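Local coordinates for PUM-HD domain-containing protein (Caenorhabditis elegans, PDB 7CGF) that binds RNA through a Pumilio-homology domain and, as a Pumilio-family protein, probably recognises sites in mRNA 3' untranslated regions, at residues V301-D306 / Y311-M316; R252-L257 / K282-G287; K315-V320 / R326-T331; H236-E239 / D245-V248. The protein carries 2 engineered substitutions. All coordinates share one frame; numbering follows the deposited sequence.

Interaction 1. Residues V301-D306 / Y311-M316. With nucleotides of chain B.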
loop_
_atom_site.group_PDB
_atom_site.type_symbol
_atom_site.label_atom_id
_atom_site.label_comp_id
_atom_site.label_asym_id
_atom_site.label_seq_id
_atom_site.Cartn_x
_atom_site.Cartn_y
_atom_site.Cartn_z
ATOM N N VAL A 301 32.253 10.529 10.208
ATOM C CA VAL A 301 32.897 9.716 11.233
ATOM C C VAL A 301 31.947 9.475 12.401
ATOM O O VAL A 301 31.761 8.335 12.843
ATOM C CB VAL A 301 34.202 10.387 11.693
ATOM C CG1 VAL A 301 34.852 9.574 12.798
ATOM C CG2 VAL A 301 35.138 10.564 10.504
ATOM N N GLN A 302 31.319 10.545 12.905
ATOM C CA GLN A 302 30.311 10.408 13.952
ATOM C C GLN A 302 29.196 9.466 13.520
ATOM O O GLN A 302 28.718 8.645 14.313
ATOM C CB GLN A 302 29.729 11.773 14.302
ATOM C CG GLN A 302 30.766 12.824 14.663
ATOM C CD GLN A 302 30.156 14.188 14.909
ATOM O OE1 GLN A 302 29.058 14.301 15.450
ATOM N NE2 GLN A 302 30.863 15.236 14.494
ATOM N N MET A 303 28.783 9.562 12.255
ATOM C CA MET A 303 27.714 8.708 11.749
ATOM C C MET A 303 28.103 7.236 11.793
ATOM O O MET A 303 27.270 6.376 12.091
ATOM C CB MET A 303 27.357 9.136 10.322
ATOM C CG MET A 303 26.570 10.438 10.271
ATOM S SD MET A 303 26.397 11.040 8.571
ATOM C CE MET A 303 25.401 9.748 7.836
ATOM N N MET A 304 29.364 6.921 11.502
ATOM C CA MET A 304 29.786 5.527 11.486
ATOM C C MET A 304 29.772 4.907 12.877
ATOM O O MET A 304 29.735 3.678 12.991
ATOM C CB MET A 304 31.182 5.410 10.870
ATOM C CG MET A 304 31.217 5.673 9.372
ATOM S SD MET A 304 32.888 5.721 8.694
ATOM C CE MET A 304 33.247 3.969 8.633
ATOM N N LYS A 305 29.799 5.725 13.924
ATOM C CA LYS A 305 29.739 5.250 15.299
ATOM C C LYS A 305 28.315 5.015 15.787
ATOM O O LYS A 305 28.139 4.563 16.923
ATOM C CB LYS A 305 30.428 6.252 16.230
ATOM C CG LYS A 305 31.927 6.416 15.986
ATOM C CD LYS A 305 32.474 7.641 16.708
ATOM C CE LYS A 305 33.977 7.771 16.497
ATOM N NZ LYS A 305 34.503 9.089 16.945
ATOM N N ASP A 306 27.302 5.302 14.967
ATOM C CA ASP A 306 25.919 5.346 15.420
ATOM C C ASP A 306 25.126 4.151 14.903
ATOM O O ASP A 306 25.366 3.642 13.804
ATOM C CB ASP A 306 25.240 6.658 14.988
ATOM C CG ASP A 306 23.780 6.725 15.402
ATOM O OD1 ASP A 306 23.488 7.107 16.559
ATOM O OD2 ASP A 306 22.915 6.405 14.559
ATOM N N TYR A 311 24.530 2.673 8.778
ATOM C CA TYR A 311 23.930 2.191 7.544
ATOM C C TYR A 311 23.830 3.299 6.508
ATOM O O TYR A 311 23.931 3.028 5.306
ATOM C CB TYR A 311 22.540 1.612 7.809
ATOM C CG TYR A 311 22.538 0.358 8.638
ATOM C CD1 TYR A 311 22.831 -0.881 8.064
ATOM C CD2 TYR A 311 22.228 0.406 9.988
ATOM C CE1 TYR A 311 22.810 -2.042 8.826
ATOM C CE2 TYR A 311 22.205 -0.753 10.758
ATOM C CZ TYR A 311 22.500 -1.966 10.170
ATOM O OH TYR A 311 22.466 -3.102 10.954
ATOM N N VAL A 312 23.593 4.533 6.947
ATOM C CA VAL A 312 23.522 5.636 5.995
ATOM C C VAL A 312 24.877 5.845 5.346
ATOM O O VAL A 312 24.969 6.099 4.141
ATOM C CB VAL A 312 23.024 6.923 6.673
ATOM C CG1 VAL A 312 22.934 8.062 5.644
ATOM C CG2 VAL A 312 21.677 6.681 7.351
ATOM N N VAL A 313 25.954 5.717 6.129
ATOM C CA VAL A 313 27.292 5.884 5.557
ATOM C C VAL A 313 27.579 4.774 4.555
ATOM O O VAL A 313 28.093 5.020 3.457
ATOM C CB VAL A 313 28.353 5.946 6.675
ATOM C CG1 VAL A 313 29.773 5.978 6.074
ATOM C CG2 VAL A 313 28.133 7.156 7.552
ATOM N N GLN A 314 27.223 3.535 4.899
ATOM C CA GLN A 314 27.385 2.442 3.951
ATOM C C GLN A 314 26.620 2.714 2.658
ATOM O O GLN A 314 27.137 2.491 1.560
ATOM C CB GLN A 314 26.924 1.132 4.594
ATOM C CG GLN A 314 27.006 -0.071 3.675
ATOM C CD GLN A 314 28.430 -0.559 3.509
ATOM O OE1 GLN A 314 29.228 -0.498 4.446
ATOM N NE2 GLN A 314 28.760 -1.047 2.318
ATOM N N LYS A 315 25.381 3.197 2.767
ATOM C CA LYS A 315 24.605 3.494 1.567
ATOM C C LYS A 315 25.267 4.587 0.728
ATOM O O LYS A 315 25.240 4.533 -0.504
ATOM C CB LYS A 315 23.186 3.901 1.968
ATOM C CG LYS A 315 22.237 4.157 0.799
ATOM C CD LYS A 315 21.989 2.913 -0.051
ATOM C CE LYS A 315 21.283 1.810 0.728
ATOM N NZ LYS A 315 20.741 0.792 -0.207
ATOM N N MET A 316 25.834 5.600 1.378
ATOM C CA MET A 316 26.564 6.645 0.661
ATOM C C MET A 316 27.684 6.051 -0.180
ATOM O O MET A 316 27.761 6.295 -1.387
ATOM C CB MET A 316 27.143 7.657 1.641
ATOM C CG MET A 316 26.126 8.390 2.474
ATOM S SD MET A 316 26.968 9.525 3.573
ATOM C CE MET A 316 27.629 10.567 2.363
ATOM P P G B 2 19.609 -5.554 13.501
ATOM O OP1 G B 2 18.560 -6.352 14.177
ATOM O OP2 G B 2 20.140 -6.042 12.217
ATOM O "O5'" G B 2 18.957 -4.114 13.261
ATOM C "C5'" G B 2 18.632 -3.277 14.357
ATOM C "C4'" G B 2 17.935 -2.026 13.888
ATOM O "O4'" G B 2 18.841 -1.246 13.070
ATOM C "C3'" G B 2 16.730 -2.251 12.991
ATOM O "O3'" G B 2 15.574 -2.569 13.743
ATOM C "C2'" G B 2 16.645 -0.934 12.215
ATOM O "O2'" G B 2 16.062 0.094 13.002
ATOM C "C1'" G B 2 18.126 -0.597 12.035
ATOM N N9 G B 2 18.636 -1.043 10.725
ATOM C C8 G B 2 18.999 -2.303 10.302
ATOM N N7 G B 2 19.393 -2.342 9.056
ATOM C C5 G B 2 19.278 -1.025 8.619
ATOM C C6 G B 2 19.558 -0.435 7.359
ATOM O O6 G B 2 19.983 -0.962 6.327
ATOM N N1 G B 2 19.302 0.940 7.373
ATOM C C2 G B 2 18.849 1.640 8.456
ATOM N N2 G B 2 18.651 2.954 8.258
ATOM N N3 G B 2 18.564 1.098 9.637
ATOM C C4 G B 2 18.816 -0.225 9.637
ATOM P P U B 1 25.520 -7.908 13.489
ATOM O OP1 U B 1 26.438 -7.060 14.301
ATOM O OP2 U B 1 25.879 -8.175 12.064
ATOM O "O5'" U B 1 24.033 -7.317 13.589
ATOM C "C5'" U B 1 23.387 -7.153 14.848
ATOM C "C4'" U B 1 23.098 -5.703 15.154
ATOM O "O4'" U B 1 24.313 -4.918 14.998
ATOM C "C3'" U B 1 22.087 -5.012 14.243
ATOM O "O3'" U B 1 20.741 -5.276 14.610
ATOM C "C2'" U B 1 22.483 -3.545 14.357
ATOM O "O2'" U B 1 22.001 -2.956 15.554
ATOM C "C1'" U B 1 24.007 -3.648 14.464
ATOM N N1 U B 1 24.640 -3.527 13.136
ATOM C C2 U B 1 24.886 -2.246 12.676
ATOM O O2 U B 1 24.630 -1.245 13.320
ATOM N N3 U B 1 25.448 -2.194 11.429
ATOM C C4 U B 1 25.772 -3.256 10.625
ATOM O O4 U B 1 26.268 -3.032 9.536
ATOM C C5 U B 1 25.476 -4.551 11.158
ATOM C C6 U B 1 24.930 -4.629 12.369
#
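Met-303 and Met-304 close on Val-313 from the end of helix 299-304. CB of Met-303 presses on CG2 of Val-313 at 3.5 Å, tighter than usual for two carbons. The other branch, Val-313 CG1, meets Met-304 CG at 3.6 Å, and these two side chains cross almost at right angles. Each branch of the valine thus meets its own methionine. Met-303 bends at its last torsion (chi3 65°), which swings CE round to Val-312 CG1 at 3.7 Å. All four residues are buried, and no hydrogen bond crosses between the segments.

This is the core side of helix 309-319, in the last predicted Pumilio repeat of the superhelical RNA-binding domain. On the RNA side of the same helix, Tyr-311 lies between two nucleotides of chain B. C5 of G2 sits 3.3 Å above the ring plane, over the ring centre. The hydroxyl end reaches U1, with OH 3.1 Å from its C2. With a leucine here, G2 would probably lose the flat ring its base rests on, and U1 the hydroxyl end beside it.

Further out, Asp-306 OD2 accepts from the backbone N of Tyr-308 and of Ala-309, capping helix 309-319. Lys-315 forms a salt bridge with Glu-275. Helix 345-351 covers Met-304 through Ile-348 and Leu-349.

Interaction 2. Residues R252-L257 / K282-G287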
loop_
_atom_site.group_PDB
_atom_site.type_symbol
_atom_site.label_atom_id
_atom_site.label_comp_id
_atom_site.label_asym_id
_atom_site.label_seq_id
_atom_site.Cartn_x
_atom_site.Cartn_y
_atom_site.Cartn_z
ATOM N N ARG A 252 17.056 20.027 3.105
ATOM C CA ARG A 252 16.742 19.927 4.527
ATOM C C ARG A 252 17.527 18.804 5.196
ATOM O O ARG A 252 18.033 18.976 6.314
ATOM C CB ARG A 252 15.242 19.721 4.721
ATOM C CG ARG A 252 14.831 19.814 6.177
ATOM C CD ARG A 252 13.363 20.139 6.331
ATOM N NE ARG A 252 13.047 20.391 7.732
ATOM C CZ ARG A 252 12.963 21.603 8.267
ATOM N NH1 ARG A 252 13.148 22.678 7.507
ATOM N NH2 ARG A 252 12.683 21.741 9.556
ATOM N N VAL A 253 17.597 17.644 4.536
ATOM C CA VAL A 253 18.350 16.503 5.049
ATOM C C VAL A 253 19.821 16.856 5.181
ATOM O O VAL A 253 20.460 16.553 6.197
ATOM C CB VAL A 253 18.134 15.282 4.135
ATOM C CG1 VAL A 253 19.151 14.198 4.429
ATOM C CG2 VAL A 253 16.702 14.741 4.302
ATOM N N SER A 254 20.386 17.504 4.163
ATOM C CA SER A 254 21.803 17.848 4.212
ATOM C C SER A 254 22.095 18.853 5.313
ATOM O O SER A 254 23.109 18.731 6.012
ATOM C CB SER A 254 22.259 18.392 2.860
ATOM O OG SER A 254 22.158 17.376 1.879
ATOM N N ASN A 255 21.222 19.850 5.486
ATOM C CA ASN A 255 21.435 20.849 6.523
ATOM C C ASN A 255 21.270 20.284 7.924
ATOM O O ASN A 255 21.729 20.909 8.886
ATOM C CB ASN A 255 20.485 22.034 6.332
ATOM C CG ASN A 255 20.846 22.879 5.123
ATOM O OD1 ASN A 255 21.976 22.832 4.635
ATOM N ND2 ASN A 255 19.892 23.669 4.646
ATOM N N ASN A 256 20.628 19.126 8.067
ATOM C CA ASN A 256 20.383 18.518 9.367
ATOM C C ASN A 256 20.793 17.057 9.357
ATOM O O ASN A 256 20.113 16.204 9.931
ATOM C CB ASN A 256 18.919 18.671 9.762
ATOM C CG ASN A 256 18.497 20.121 9.832
ATOM O OD1 ASN A 256 18.683 20.779 10.857
ATOM N ND2 ASN A 256 17.955 20.639 8.735
ATOM N N LEU A 257 21.939 16.762 8.730
ATOM C CA LEU A 257 22.278 15.389 8.355
ATOM C C LEU A 257 22.469 14.497 9.574
ATOM O O LEU A 257 21.984 13.360 9.597
ATOM C CB LEU A 257 23.539 15.376 7.487
ATOM C CG LEU A 257 24.002 13.996 7.005
ATOM C CD1 LEU A 257 22.977 13.354 6.084
ATOM C CD2 LEU A 257 25.360 14.068 6.320
ATOM N N LYS A 282 23.383 13.930 -4.317
ATOM C CA LYS A 282 24.401 13.155 -3.620
ATOM C C LYS A 282 25.570 14.038 -3.210
ATOM O O LYS A 282 26.117 13.888 -2.113
ATOM C CB LYS A 282 24.879 12.006 -4.510
ATOM C CG LYS A 282 23.833 10.940 -4.796
ATOM C CD LYS A 282 24.273 10.057 -5.956
ATOM C CE LYS A 282 23.248 8.996 -6.252
ATOM N NZ LYS A 282 23.702 8.057 -7.321
ATOM N N SER A 283 25.948 14.988 -4.070
ATOM C CA SER A 283 27.025 15.919 -3.739
ATOM C C SER A 283 26.699 16.742 -2.493
ATOM O O SER A 283 27.585 17.019 -1.676
ATOM C CB SER A 283 27.296 16.826 -4.952
ATOM O OG SER A 283 28.162 17.905 -4.652
ATOM N N MET A 284 25.439 17.161 -2.334
ATOM C CA MET A 284 25.063 17.933 -1.153
ATOM C C MET A 284 25.164 17.101 0.120
ATOM O O MET A 284 25.627 17.599 1.156
ATOM C CB MET A 284 23.648 18.476 -1.316
ATOM C CG MET A 284 23.551 19.473 -2.451
ATOM S SD MET A 284 21.849 19.890 -2.773
ATOM C CE MET A 284 21.414 20.518 -1.150
ATOM N N ILE A 285 24.710 15.845 0.065
ATOM C CA ILE A 285 24.762 14.969 1.237
ATOM C C ILE A 285 26.208 14.621 1.575
ATOM O O ILE A 285 26.622 14.708 2.736
ATOM C CB ILE A 285 23.915 13.706 1.004
ATOM C CG1 ILE A 285 22.448 14.083 0.803
ATOM C CG2 ILE A 285 24.067 12.717 2.173
ATOM C CD1 ILE A 285 21.577 12.927 0.297
ATOM N N VAL A 286 27.002 14.251 0.562
ATOM C CA VAL A 286 28.423 13.962 0.786
ATOM C C VAL A 286 29.147 15.175 1.368
ATOM O O VAL A 286 29.945 15.052 2.309
ATOM C CB VAL A 286 29.084 13.482 -0.518
ATOM C CG1 VAL A 286 30.596 13.385 -0.340
ATOM C CG2 VAL A 286 28.525 12.130 -0.930
ATOM N N GLY A 287 28.884 16.367 0.828
ATOM C CA GLY A 287 29.550 17.555 1.340
ATOM C C GLY A 287 29.193 17.847 2.783
ATOM O O GLY A 287 30.046 18.255 3.575
#
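This is a close, partly buried contact that sets the end of helix 243-255 and the start of helix 257-261 against the middle of helix 279-290. No hydrogen bond links the two segments. It lies away from the RNA, about 11 Å from it at the nearest atoms.

The small side chain of Ser-254 lets the backbones come near: its CA is 5.1 Å from the CA of Ile-285. Ser-254 OG rests 3.5 Å from Ile-285 CG1 and 3.7 Å from Met-284 CB. It is also near the backbone N of Ile-285, but the angle is too poor for a bond. The hydroxyl is instead satisfied within its own helix, at Val-250 O. With OG set beside the backbone N (chi1 -65°), it can reach back to that carbonyl while still touching the other helix.

Leu-257, at the start of helix 257-261, extends the contact. Its CD1 meets Ile-285 CG2 at 4.1 Å, the two side chains crossing at about a right angle. Its CD2 lies 3.9 Å from Ile-285 O. Helix 266-276 covers this apolar patch, with Ile-270 against Leu-257, and Cys-273 and Leu-274 against Ile-285.

The turn after the helix is held by Asn-256, whose ND2 donates to Arg-252 O at 2.9 Å. This bond is nearly straight (166°) and lies in the carbonyl plane, on a lone pair. Arg-252 itself pairs with Asp-222.

Helices 243-255 and 279-290 pack side by side with helices 257-261 and 266-276 between them in the chain, as in the right-handed alpha-solenoid of Pumilio-homology domains.

Interaction 3. Residues K315-V320 / R326-T331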
loop_
_atom_site.group_PDB
_atom_site.type_symbol
_atom_site.label_atom_id
_atom_site.label_comp_id
_atom_site.label_asym_id
_atom_site.label_seq_id
_atom_site.Cartn_x
_atom_site.Cartn_y
_atom_site.Cartn_z
ATOM N N LYS A 315 25.381 3.197 2.767
ATOM C CA LYS A 315 24.605 3.494 1.567
ATOM C C LYS A 315 25.267 4.587 0.728
ATOM O O LYS A 315 25.240 4.533 -0.504
ATOM C CB LYS A 315 23.186 3.901 1.968
ATOM C CG LYS A 315 22.237 4.157 0.799
ATOM C CD LYS A 315 21.989 2.913 -0.051
ATOM C CE LYS A 315 21.283 1.810 0.728
ATOM N NZ LYS A 315 20.741 0.792 -0.207
ATOM N N MET A 316 25.834 5.600 1.378
ATOM C CA MET A 316 26.564 6.645 0.661
ATOM C C MET A 316 27.684 6.051 -0.180
ATOM O O MET A 316 27.761 6.295 -1.387
ATOM C CB MET A 316 27.143 7.657 1.641
ATOM C CG MET A 316 26.126 8.390 2.474
ATOM S SD MET A 316 26.968 9.525 3.573
ATOM C CE MET A 316 27.629 10.567 2.363
ATOM N N PHE A 317 28.563 5.259 0.445
ATOM C CA PHE A 317 29.652 4.632 -0.301
ATOM C C PHE A 317 29.124 3.822 -1.475
ATOM O O PHE A 317 29.709 3.834 -2.563
ATOM C CB PHE A 317 30.486 3.733 0.618
ATOM C CG PHE A 317 31.564 4.457 1.378
ATOM C CD1 PHE A 317 31.281 5.123 2.559
ATOM C CD2 PHE A 317 32.880 4.441 0.923
ATOM C CE1 PHE A 317 32.284 5.783 3.277
ATOM C CE2 PHE A 317 33.887 5.101 1.632
ATOM C CZ PHE A 317 33.594 5.769 2.805
ATOM N N ASP A 318 28.003 3.122 -1.286
ATOM C CA ASP A 318 27.497 2.264 -2.347
ATOM C C ASP A 318 26.867 3.042 -3.499
ATOM O O ASP A 318 26.806 2.517 -4.615
ATOM C CB ASP A 318 26.488 1.264 -1.769
ATOM C CG ASP A 318 27.108 0.335 -0.730
ATOM O OD1 ASP A 318 28.358 0.213 -0.686
ATOM O OD2 ASP A 318 26.345 -0.286 0.046
ATOM N N GLN A 319 26.426 4.286 -3.275
ATOM C CA GLN A 319 25.590 4.985 -4.246
ATOM C C GLN A 319 26.238 6.173 -4.944
ATOM O O GLN A 319 25.693 6.634 -5.952
ATOM C CB GLN A 319 24.295 5.481 -3.579
ATOM C CG GLN A 319 23.410 4.373 -3.025
ATOM C CD GLN A 319 22.650 3.623 -4.103
ATOM O OE1 GLN A 319 22.250 4.199 -5.121
ATOM N NE2 GLN A 319 22.432 2.333 -3.878
ATOM N N VAL A 320 27.347 6.706 -4.452
ATOM C CA VAL A 320 27.866 7.962 -4.964
ATOM C C VAL A 320 28.916 7.684 -6.033
ATOM O O VAL A 320 29.285 6.541 -6.290
ATOM C CB VAL A 320 28.417 8.869 -3.837
ATOM C CG1 VAL A 320 27.315 9.155 -2.808
ATOM C CG2 VAL A 320 29.658 8.259 -3.190
ATOM N N ARG A 326 35.869 9.259 -3.271
ATOM C CA ARG A 326 37.228 9.689 -2.975
ATOM C C ARG A 326 37.253 10.695 -1.828
ATOM O O ARG A 326 38.099 10.600 -0.932
ATOM C CB ARG A 326 37.857 10.256 -4.250
ATOM C CG ARG A 326 39.217 10.849 -4.091
ATOM C CD ARG A 326 39.795 11.139 -5.468
ATOM N NE ARG A 326 41.049 11.867 -5.351
ATOM C CZ ARG A 326 41.108 13.184 -5.231
ATOM N NH1 ARG A 326 42.283 13.793 -5.125
ATOM N NH2 ARG A 326 39.979 13.889 -5.229
ATOM N N GLU A 327 36.305 11.639 -1.804
ATOM C CA GLU A 327 36.260 12.589 -0.697
ATOM C C GLU A 327 35.899 11.896 0.617
ATOM O O GLU A 327 36.442 12.236 1.677
ATOM C CB GLU A 327 35.266 13.714 -0.997
ATOM C CG GLU A 327 35.188 14.762 0.120
ATOM C CD GLU A 327 34.168 15.867 -0.146
ATOM O OE1 GLU A 327 34.156 16.863 0.619
ATOM O OE2 GLU A 327 33.385 15.744 -1.117
ATOM N N LEU A 328 34.972 10.936 0.570
ATOM C CA LEU A 328 34.615 10.200 1.783
ATOM C C LEU A 328 35.798 9.410 2.325
ATOM O O LEU A 328 36.024 9.374 3.542
ATOM C CB LEU A 328 33.450 9.253 1.504
ATOM C CG LEU A 328 32.087 9.904 1.287
ATOM C CD1 LEU A 328 31.175 8.905 0.634
ATOM C CD2 LEU A 328 31.519 10.360 2.619
ATOM N N ILE A 329 36.545 8.751 1.438
ATOM C CA ILE A 329 37.707 7.966 1.861
ATOM C C ILE A 329 38.762 8.870 2.490
ATOM O O ILE A 329 39.305 8.574 3.563
ATOM C CB ILE A 329 38.279 7.179 0.670
ATOM C CG1 ILE A 329 37.325 6.052 0.266
ATOM C CG2 ILE A 329 39.681 6.649 0.995
ATOM C CD1 ILE A 329 37.462 5.622 -1.186
ATOM N N LEU A 330 39.060 9.994 1.838
ATOM C CA LEU A 330 40.073 10.896 2.373
ATOM C C LEU A 330 39.647 11.476 3.716
ATOM O O LEU A 330 40.499 11.781 4.558
ATOM C CB LEU A 330 40.374 11.997 1.354
ATOM C CG LEU A 330 40.983 11.441 0.055
ATOM C CD1 LEU A 330 40.999 12.459 -1.071
ATOM C CD2 LEU A 330 42.392 10.896 0.304
ATOM N N THR A 331 38.339 11.591 3.953
ATOM C CA THR A 331 37.834 12.126 5.210
ATOM C C THR A 331 37.845 11.085 6.326
ATOM O O THR A 331 38.102 11.425 7.486
ATOM C CB THR A 331 36.412 12.664 4.995
ATOM O OG1 THR A 331 36.426 13.613 3.920
ATOM C CG2 THR A 331 35.887 13.343 6.241
#
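Leu-328 fits into a pocket made by Met-316, Phe-317 and Val-320, across two successive helices of a predicted Pumilio repeat. The segments run roughly antiparallel, at 140°, with their axes 10.7 Å apart. The contact is wholly apolar.

The tight part centres on the Phe-317 ring. Its CZ touches Leu-328 CB at 3.7 Å as the two side chains slide past each other in opposite directions. Leu-328 CD1 lies 4.2 Å above one ring face, offset toward the rim. Ile-329 comes to the ring edge instead, with CG1 3.8 Å from Phe-317 CE2. A first torsion of -85° brings the end of the phenylalanine to the other helix. At the leucine's far end, CD2 takes Met-316 CE at 3.9 Å, from a side chain lying crosswise. Val-320 CG2 meets Leu-328 CD1 tip to tip, more loosely, at 4.2 Å. Val-300 and Cys-290 also touch Leu-328, joining it to helices 299-304 and 279-290.

The outward side is different. Arg-326, Leu-330 and Asp-318 are exposed and do not join the packing. Leu-330 CD1 lies over the centre of one face of the Arg-326 guanidinium. Asp-318 OD1 bonds to Tyr-355 OH, and the Tyr-355 ring also meets Phe-317, which ties this helix to the C-terminal end of the chain.

Glu-327 O is gripped twice. Thr-331 OG1 donates to it at 2.6 Å, tilted 29° from the carbonyl plane, and Thr-331 N donates from the opposite face at 3.0 Å.

Interaction 4. Residues H236-E239 / D245-V248; sequences HVIE and DRMV
This contact joins the two arms of a helical hairpin within a predicted Pumilio repeat of the alpha-solenoid; its one hydrogen bond across the segments comes from Arg-246. Arg-246, near the start of helix 243-255, reaches back to the last turn of helix 230-240. Its NH1 donates to Ile-238 O at 3.0 Å. The bond is fairly straight, with an N-H...O angle of 157°. The carbonyl oxygen sits at the edge of the guanidinium, near its plane, while the donor is tilted 26° from the carbonyl plane.

The arginine chain is bent at chi3 (-62°), which turns the edge of the head toward the oxygen that CD passes. CD lies 3.2 Å from Ile-238 O, so the aliphatic part packs on the carbonyl that the head binds. CG also meets Ile-238 CG2 at 4.3 Å.

The guanidinium has further partners in the connecting turn. NH1 also donates to Gly-241 O, and NH2 forms a salt bridge with Glu-243. These bonds fix the head and satisfy carbonyls where the helix ends. A methionine in its place would probably leave Ile-238 O and Gly-241 O without this donor and Glu-243 without its charged mate, freeing the turn to shift.

A second, looser touch sets Val-237 CG1 4.3 Å from Asp-245 CB. The carboxylate of Asp-245 is used on Ser-242 N.

Helix 207-219 packs on one flank through Ile-214, which touches both Val-237 and Asp-245. Helix 266-276 meets Ile-238 through Cys-273, and its Lys-272 pairs with Glu-239. His-281 of helix 279-290 touches Arg-246.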
loop_
_atom_site.group_PDB
_atom_site.type_symbol
_atom_site.label_atom_id
_atom_site.label_comp_id
_atom_site.label_asym_id
_atom_site.label_seq_id
_atom_site.Cartn_x
_atom_site.Cartn_y
_atom_site.Cartn_z
ATOM N N HIS A 236 8.025 7.994 -0.423
ATOM C CA HIS A 236 7.204 8.062 -1.628
ATOM C C HIS A 236 7.227 9.449 -2.263
ATOM O O HIS A 236 7.147 9.548 -3.495
ATOM C CB HIS A 236 5.774 7.622 -1.309
ATOM C CG HIS A 236 5.576 6.143 -1.425
ATOM N ND1 HIS A 236 6.219 5.239 -0.607
ATOM C CD2 HIS A 236 4.850 5.404 -2.301
ATOM C CE1 HIS A 236 5.880 4.010 -0.957
ATOM N NE2 HIS A 236 5.055 4.083 -1.987
ATOM N N VAL A 237 7.313 10.516 -1.457
ATOM C CA VAL A 237 7.494 11.873 -1.996
ATOM C C VAL A 237 8.804 11.972 -2.769
ATOM O O VAL A 237 8.846 12.505 -3.883
ATOM C CB VAL A 237 7.438 12.924 -0.879
ATOM C CG1 VAL A 237 7.699 14.344 -1.479
ATOM C CG2 VAL A 237 6.091 12.879 -0.189
ATOM N N ILE A 238 9.901 11.474 -2.181
ATOM C CA ILE A 238 11.182 11.479 -2.885
ATOM C C ILE A 238 11.060 10.808 -4.247
ATOM O O ILE A 238 11.535 11.333 -5.266
ATOM C CB ILE A 238 12.263 10.811 -2.014
ATOM C CG1 ILE A 238 12.555 11.703 -0.804
ATOM C CG2 ILE A 238 13.542 10.561 -2.845
ATOM C CD1 ILE A 238 13.264 10.986 0.374
ATOM N N GLU A 239 10.390 9.667 -4.303
ATOM C CA GLU A 239 10.324 8.944 -5.568
ATOM C C GLU A 239 9.355 9.591 -6.548
ATOM O O GLU A 239 9.671 9.721 -7.736
ATOM C CB GLU A 239 9.938 7.493 -5.326
ATOM C CG GLU A 239 9.920 6.692 -6.613
ATOM C CD GLU A 239 9.906 5.209 -6.387
ATOM O OE1 GLU A 239 10.013 4.771 -5.218
ATOM O OE2 GLU A 239 9.803 4.476 -7.390
ATOM N N ASP A 245 10.588 19.196 -5.170
ATOM C CA ASP A 245 10.335 18.466 -3.930
ATOM C C ASP A 245 11.591 17.758 -3.453
ATOM O O ASP A 245 11.929 17.817 -2.264
ATOM C CB ASP A 245 9.221 17.438 -4.116
ATOM C CG ASP A 245 7.873 18.073 -4.364
ATOM O OD1 ASP A 245 7.596 19.162 -3.801
ATOM O OD2 ASP A 245 7.096 17.447 -5.112
ATOM N N ARG A 246 12.301 17.089 -4.370
ATOM C CA ARG A 246 13.532 16.411 -3.972
ATOM C C ARG A 246 14.597 17.412 -3.552
ATOM O O ARG A 246 15.318 17.178 -2.577
ATOM C CB ARG A 246 14.044 15.508 -5.093
ATOM C CG ARG A 246 13.374 14.148 -5.145
ATOM C CD ARG A 246 13.917 13.275 -6.255
ATOM N NE ARG A 246 13.678 13.857 -7.574
ATOM C CZ ARG A 246 12.504 13.793 -8.190
ATOM N NH1 ARG A 246 11.486 13.176 -7.598
ATOM N NH2 ARG A 246 12.343 14.344 -9.389
ATOM N N MET A 247 14.697 18.552 -4.253
ATOM C CA MET A 247 15.660 19.566 -3.837
ATOM C C MET A 247 15.351 20.076 -2.433
ATOM O O MET A 247 16.254 20.201 -1.597
ATOM C CB MET A 247 15.693 20.717 -4.854
ATOM C CG MET A 247 16.501 21.934 -4.411
ATOM S SD MET A 247 18.225 21.502 -4.096
ATOM C CE MET A 247 18.563 20.532 -5.488
ATOM N N VAL A 248 14.076 20.346 -2.140
ATOM C CA VAL A 248 13.744 20.839 -0.812
ATOM C C VAL A 248 14.094 19.786 0.234
ATOM O O VAL A 248 14.659 20.104 1.293
ATOM C CB VAL A 248 12.258 21.247 -0.754
ATOM C CG1 VAL A 248 11.829 21.486 0.676
ATOM C CG2 VAL A 248 12.038 22.510 -1.576
#

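How the interactions relate
From the N terminus the order is interaction 4, 2, 1, 3. Interaction 4 closes the short turn between helices 230-240 and 243-255. Interaction 2 starts further along helix 243-255 and spans a longer excursion through helices 257-261 and 266-276. The two meet where Met-247 packs on Met-284. Interaction 1 closes the turn from helix 299-304 to helix 309-319. Interaction 3 takes over on helix 309-319, sharing Lys-315 and Met-316, and closes the turn to helix 322-332. None nests inside another. Interaction 2 touches both later contacts: Met-303 packs on Leu-257, and Val-286 on Met-316 and Val-320. Together they tie successive helices of the C-terminal half.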